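Local coordinates for protein aspartokinase (Synechocystis, PDB 3L76) that probably phosphorylates the beta-carboxylate of aspartate with ATP, opening the route to lysine and threonine, and binds both amino acids at its ACT domains, at residues A373-I386 with D454-A467. Residues are numbered along the deposited sequence; the frame is centred on the assembly and turned at random.
Sequences AKMFKTLADVGVNI and DRPGMAAQLFTALA. With THR (threonine), chain D.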
loop_
_atom_site.group_PDB
_atom_site.type_symbol
_atom_site.label_atom_id
_atom_site.label_comp_id
_atom_site.label_asym_id
_atom_site.label_seq_id
_atom_site.Cartn_x
_atom_site.Cartn_y
_atom_site.Cartn_z
ATOM N N ALA A 373 29.398 -20.719 13.048
ATOM C CA ALA A 373 29.540 -22.050 12.474
ATOM C C ALA A 373 30.239 -21.998 11.122
ATOM O O ALA A 373 31.083 -22.841 10.797
ATOM C CB ALA A 373 28.183 -22.700 12.344
ATOM N N LYS A 374 29.881 -21.002 10.322
ATOM C CA LYS A 374 30.493 -20.852 9.015
ATOM C C LYS A 374 31.958 -20.424 9.121
ATOM O O LYS A 374 32.791 -20.844 8.330
ATOM C CB LYS A 374 29.701 -19.866 8.164
ATOM C CG LYS A 374 30.293 -19.672 6.784
ATOM C CD LYS A 374 29.486 -18.673 5.999
ATOM C CE LYS A 374 30.098 -18.409 4.630
ATOM N NZ LYS A 374 29.596 -17.114 4.091
ATOM N N MET A 375 32.275 -19.594 10.105
ATOM C CA MET A 375 33.678 -19.301 10.377
ATOM C C MET A 375 34.468 -20.582 10.641
ATOM O O MET A 375 35.471 -20.857 9.978
ATOM C CB MET A 375 33.823 -18.365 11.562
ATOM C CG MET A 375 35.254 -17.929 11.784
ATOM S SD MET A 375 35.443 -16.997 13.306
ATOM C CE MET A 375 37.128 -16.456 13.098
ATOM N N PHE A 376 33.998 -21.371 11.600
ATOM C CA PHE A 376 34.650 -22.639 11.972
ATOM C C PHE A 376 34.773 -23.623 10.815
ATOM O O PHE A 376 35.804 -24.274 10.660
ATOM C CB PHE A 376 33.927 -23.304 13.158
ATOM C CG PHE A 376 33.729 -22.381 14.352
ATOM C CD1 PHE A 376 34.553 -21.266 14.544
ATOM C CD2 PHE A 376 32.723 -22.624 15.273
ATOM C CE1 PHE A 376 34.373 -20.419 15.643
ATOM C CE2 PHE A 376 32.525 -21.787 16.377
ATOM C CZ PHE A 376 33.343 -20.690 16.571
ATOM N N LYS A 377 33.734 -23.728 9.992
ATOM C CA LYS A 377 33.777 -24.609 8.822
ATOM C C LYS A 377 34.834 -24.145 7.815
ATOM O O LYS A 377 35.610 -24.946 7.302
ATOM C CB LYS A 377 32.407 -24.682 8.144
ATOM C CG LYS A 377 32.387 -25.487 6.846
ATOM C CD LYS A 377 31.153 -25.157 5.987
ATOM C CE LYS A 377 31.241 -25.769 4.584
ATOM N NZ LYS A 377 31.303 -27.260 4.608
ATOM N N THR A 378 34.862 -22.842 7.541
ATOM C CA THR A 378 35.833 -22.275 6.615
ATOM C C THR A 378 37.260 -22.617 7.014
ATOM O O THR A 378 38.049 -23.037 6.177
ATOM C CB THR A 378 35.688 -20.755 6.516
ATOM O OG1 THR A 378 34.336 -20.436 6.192
ATOM C CG2 THR A 378 36.592 -20.208 5.432
ATOM N N LEU A 379 37.587 -22.421 8.288
ATOM C CA LEU A 379 38.903 -22.789 8.814
ATOM C C LEU A 379 39.140 -24.295 8.748
ATOM O O LEU A 379 40.202 -24.760 8.317
ATOM C CB LEU A 379 39.076 -22.286 10.247
ATOM C CG LEU A 379 38.991 -20.760 10.385
ATOM C CD1 LEU A 379 39.150 -20.338 11.804
ATOM C CD2 LEU A 379 40.023 -20.082 9.526
ATOM N N ALA A 380 38.143 -25.062 9.166
ATOM C CA ALA A 380 38.255 -26.520 9.089
ATOM C C ALA A 380 38.485 -26.994 7.664
ATOM O O ALA A 380 39.295 -27.885 7.424
ATOM C CB ALA A 380 37.031 -27.192 9.672
ATOM N N ASP A 381 37.769 -26.406 6.712
ATOM C CA ASP A 381 37.873 -26.861 5.328
ATOM C C ASP A 381 39.254 -26.577 4.779
ATOM O O ASP A 381 39.702 -27.234 3.844
ATOM C CB ASP A 381 36.812 -26.216 4.441
ATOM C CG ASP A 381 35.427 -26.755 4.708
ATOM O OD1 ASP A 381 35.319 -27.917 5.154
ATOM O OD2 ASP A 381 34.454 -26.011 4.472
ATOM N N VAL A 382 39.946 -25.611 5.373
ATOM C CA VAL A 382 41.278 -25.284 4.892
ATOM C C VAL A 382 42.369 -25.863 5.828
ATOM O O VAL A 382 43.554 -25.531 5.741
ATOM C CB VAL A 382 41.402 -23.753 4.593
ATOM C CG1 VAL A 382 41.831 -22.973 5.813
ATOM C CG2 VAL A 382 42.328 -23.507 3.422
ATOM N N GLY A 383 41.939 -26.765 6.707
ATOM C CA GLY A 383 42.832 -27.511 7.561
ATOM C C GLY A 383 43.401 -26.808 8.791
ATOM O O GLY A 383 44.331 -27.312 9.394
ATOM N N VAL A 384 42.876 -25.654 9.184
ATOM C CA VAL A 384 43.469 -24.979 10.338
ATOM C C VAL A 384 42.702 -25.241 11.630
ATOM O O VAL A 384 41.484 -25.087 11.683
ATOM C CB VAL A 384 43.770 -23.454 10.110
ATOM C CG1 VAL A 384 43.651 -23.082 8.642
ATOM C CG2 VAL A 384 42.915 -22.572 10.969
ATOM N N ASN A 385 43.441 -25.673 12.651
ATOM C CA ASN A 385 42.876 -26.008 13.942
ATOM C C ASN A 385 42.640 -24.758 14.781
ATOM O O ASN A 385 43.486 -23.869 14.828
ATOM C CB ASN A 385 43.810 -26.967 14.701
ATOM C CG ASN A 385 43.240 -27.386 16.047
ATOM O OD1 ASN A 385 42.282 -28.150 16.110
ATOM N ND2 ASN A 385 43.814 -26.863 17.128
ATOM N N ILE A 386 41.496 -24.711 15.460
ATOM C CA ILE A 386 41.170 -23.603 16.346
ATOM C C ILE A 386 41.606 -23.927 17.778
ATOM O O ILE A 386 41.156 -24.901 18.363
ATOM C CB ILE A 386 39.656 -23.318 16.335
ATOM C CG1 ILE A 386 39.160 -23.147 14.897
ATOM C CG2 ILE A 386 39.336 -22.108 17.235
ATOM C CD1 ILE A 386 37.662 -23.090 14.757
ATOM N N ASP A 454 40.564 -32.085 20.004
ATOM C CA ASP A 454 41.224 -30.879 19.539
ATOM C C ASP A 454 41.812 -31.067 18.124
ATOM O O ASP A 454 43.026 -31.099 17.927
ATOM C CB ASP A 454 42.283 -30.410 20.553
ATOM C CG ASP A 454 42.863 -29.042 20.199
ATOM O OD1 ASP A 454 42.135 -28.266 19.564
ATOM O OD2 ASP A 454 44.024 -28.729 20.539
ATOM N N ARG A 455 40.926 -31.196 17.147
ATOM C CA ARG A 455 41.313 -31.348 15.746
ATOM C C ARG A 455 40.350 -30.557 14.876
ATOM O O ARG A 455 39.218 -30.309 15.282
ATOM C CB ARG A 455 41.294 -32.824 15.337
ATOM C CG ARG A 455 39.983 -33.535 15.654
ATOM C CD ARG A 455 40.018 -34.974 15.186
ATOM N NE ARG A 455 39.227 -35.850 16.041
ATOM C CZ ARG A 455 38.388 -36.769 15.583
ATOM N NH1 ARG A 455 38.229 -36.913 14.277
ATOM N NH2 ARG A 455 37.709 -37.534 16.422
ATOM N N PRO A 456 40.788 -30.169 13.665
ATOM C CA PRO A 456 39.956 -29.326 12.791
ATOM C C PRO A 456 38.572 -29.901 12.514
ATOM O O PRO A 456 38.426 -31.118 12.401
ATOM C CB PRO A 456 40.777 -29.245 11.501
ATOM C CG PRO A 456 42.223 -29.466 11.959
ATOM C CD PRO A 456 42.075 -30.518 13.031
ATOM N N GLY A 457 37.572 -29.026 12.433
ATOM C CA GLY A 457 36.225 -29.432 12.081
ATOM C C GLY A 457 35.290 -29.796 13.230
ATOM O O GLY A 457 34.081 -29.908 13.040
ATOM N N MET A 458 35.832 -29.981 14.426
ATOM C CA MET A 458 34.999 -30.365 15.560
ATOM C C MET A 458 34.003 -29.270 15.954
ATOM O O MET A 458 32.809 -29.523 16.006
ATOM C CB MET A 458 35.863 -30.799 16.741
ATOM C CG MET A 458 36.744 -32.007 16.435
ATOM S SD MET A 458 35.781 -33.496 16.030
ATOM C CE MET A 458 35.994 -33.584 14.273
ATOM N N ALA A 459 34.491 -28.058 16.213
ATOM C CA ALA A 459 33.610 -26.921 16.494
ATOM C C ALA A 459 32.645 -26.650 15.338
ATOM O O ALA A 459 31.486 -26.308 15.549
ATOM C CB ALA A 459 34.429 -25.662 16.791
ATOM N N ALA A 460 33.147 -26.767 14.115
ATOM C CA ALA A 460 32.317 -26.609 12.931
ATOM C C ALA A 460 31.109 -27.525 12.997
ATOM O O ALA A 460 29.972 -27.086 12.815
ATOM C CB ALA A 460 33.123 -26.885 11.649
ATOM N N GLN A 461 31.353 -28.799 13.269
ATOM C CA GLN A 461 30.268 -29.773 13.230
ATOM C C GLN A 461 29.248 -29.602 14.363
ATOM O O GLN A 461 28.061 -29.850 14.174
ATOM C CB GLN A 461 30.803 -31.210 13.092
ATOM C CG GLN A 461 30.726 -32.086 14.324
ATOM C CD GLN A 461 31.368 -33.440 14.080
ATOM O OE1 GLN A 461 32.152 -33.604 13.142
ATOM N NE2 GLN A 461 31.040 -34.415 14.919
ATOM N N LEU A 462 29.706 -29.125 15.512
ATOM C CA LEU A 462 28.814 -28.911 16.640
ATOM C C LEU A 462 27.949 -27.687 16.413
ATOM O O LEU A 462 26.742 -27.706 16.650
ATOM C CB LEU A 462 29.618 -28.746 17.926
ATOM C CG LEU A 462 30.395 -29.986 18.372
ATOM C CD1 LEU A 462 31.496 -29.598 19.317
ATOM C CD2 LEU A 462 29.469 -31.029 18.993
ATOM N N PHE A 463 28.566 -26.616 15.942
ATOM C CA PHE A 463 27.832 -25.379 15.748
ATOM C C PHE A 463 27.035 -25.348 14.457
ATOM O O PHE A 463 26.015 -24.659 14.395
ATOM C CB PHE A 463 28.726 -24.158 15.938
ATOM C CG PHE A 463 29.130 -23.969 17.343
ATOM C CD1 PHE A 463 28.251 -23.419 18.245
ATOM C CD2 PHE A 463 30.356 -24.407 17.789
ATOM C CE1 PHE A 463 28.601 -23.280 19.568
ATOM C CE2 PHE A 463 30.698 -24.278 19.110
ATOM C CZ PHE A 463 29.817 -23.721 20.000
ATOM N N THR A 464 27.457 -26.125 13.456
ATOM C CA THR A 464 26.654 -26.256 12.237
ATOM C C THR A 464 25.328 -26.925 12.563
ATOM O O THR A 464 24.280 -26.519 12.064
ATOM C CB THR A 464 27.363 -27.067 11.145
ATOM O OG1 THR A 464 28.468 -26.324 10.643
ATOM C CG2 THR A 464 26.417 -27.365 9.984
ATOM N N ALA A 465 25.393 -27.944 13.413
ATOM C CA ALA A 465 24.219 -28.685 13.847
ATOM C C ALA A 465 23.179 -27.793 14.510
ATOM O O ALA A 465 21.998 -27.855 14.179
ATOM C CB ALA A 465 24.627 -29.810 14.779
ATOM N N LEU A 466 23.621 -26.970 15.449
ATOM C CA LEU A 466 22.731 -26.030 16.117
ATOM C C LEU A 466 22.150 -25.004 15.142
ATOM O O LEU A 466 21.000 -24.596 15.259
ATOM C CB LEU A 466 23.471 -25.296 17.235
ATOM C CG LEU A 466 23.927 -26.077 18.464
ATOM C CD1 LEU A 466 24.821 -25.215 19.372
ATOM C CD2 LEU A 466 22.721 -26.590 19.214
ATOM N N ALA A 467 22.958 -24.580 14.181
ATOM C CA ALA A 467 22.542 -23.534 13.267
ATOM C C ALA A 467 21.534 -24.061 12.250
ATOM O O ALA A 467 20.682 -23.328 11.773
ATOM C CB ALA A 467 23.745 -22.933 12.567
HETATM N N THR D . 40.232 -27.633 17.793
HETATM C CA THR D . 38.837 -27.917 17.464
HETATM C C THR D . 38.514 -27.368 16.085
HETATM O O THR D . 39.330 -26.638 15.492
HETATM C CB THR D . 37.858 -27.305 18.475
HETATM O OG1 THR D . 38.021 -25.877 18.492
HETATM C CG2 THR D . 38.091 -27.888 19.883
HETATM O OXT THR D . 37.434 -27.660 15.554
#
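The ammonium nitrogen of the bound threonine, THR N, is gripped by acceptors from both segments: THR N lies 2.7 Å from N385 OD1 and 2.7 Å from D454 OD1. A third bond joins THR N to I386 O at 2.9 Å. An asparagine suits the first place because its amide serves two partners. While OD1 takes the ligand, N385 ND2 donates in its own amide plane to D454 OD1 at 3.3 Å, meeting the carboxylate from above its plane, the two planes being 61° apart. With CG anti to the backbone N (chi1 -178°), the N385 amide is carried across to D454. The aspartate supplies a charge that should favour the ammonium group, and its OD2 is paired with R481 and R491. The ligand's carboxylate is held by backbone N-H groups, I386 N to THR O and A459 N to THR OXT, the latter in the first turn of helix 458-468.

Beyond the ligand, helix segments 373-381 and 458-467 run in roughly opposite directions, their axes 7.8 Å apart at closest approach. Small side chains leave room for this: A380 CB lies over the G457 backbone, A373 CB against F463 and A460 CB against K377. F376 points its ring edge toward the F463 face in an offset edge-to-face stack, planes at 69°; F376 also touches A459 and C398, and F463 meets F495. G383, with positive phi, closes helix 371-381 in a Schellman motif. Paired helices with an effector between two ACT domains are characteristic of the regulatory region of aspartokinases.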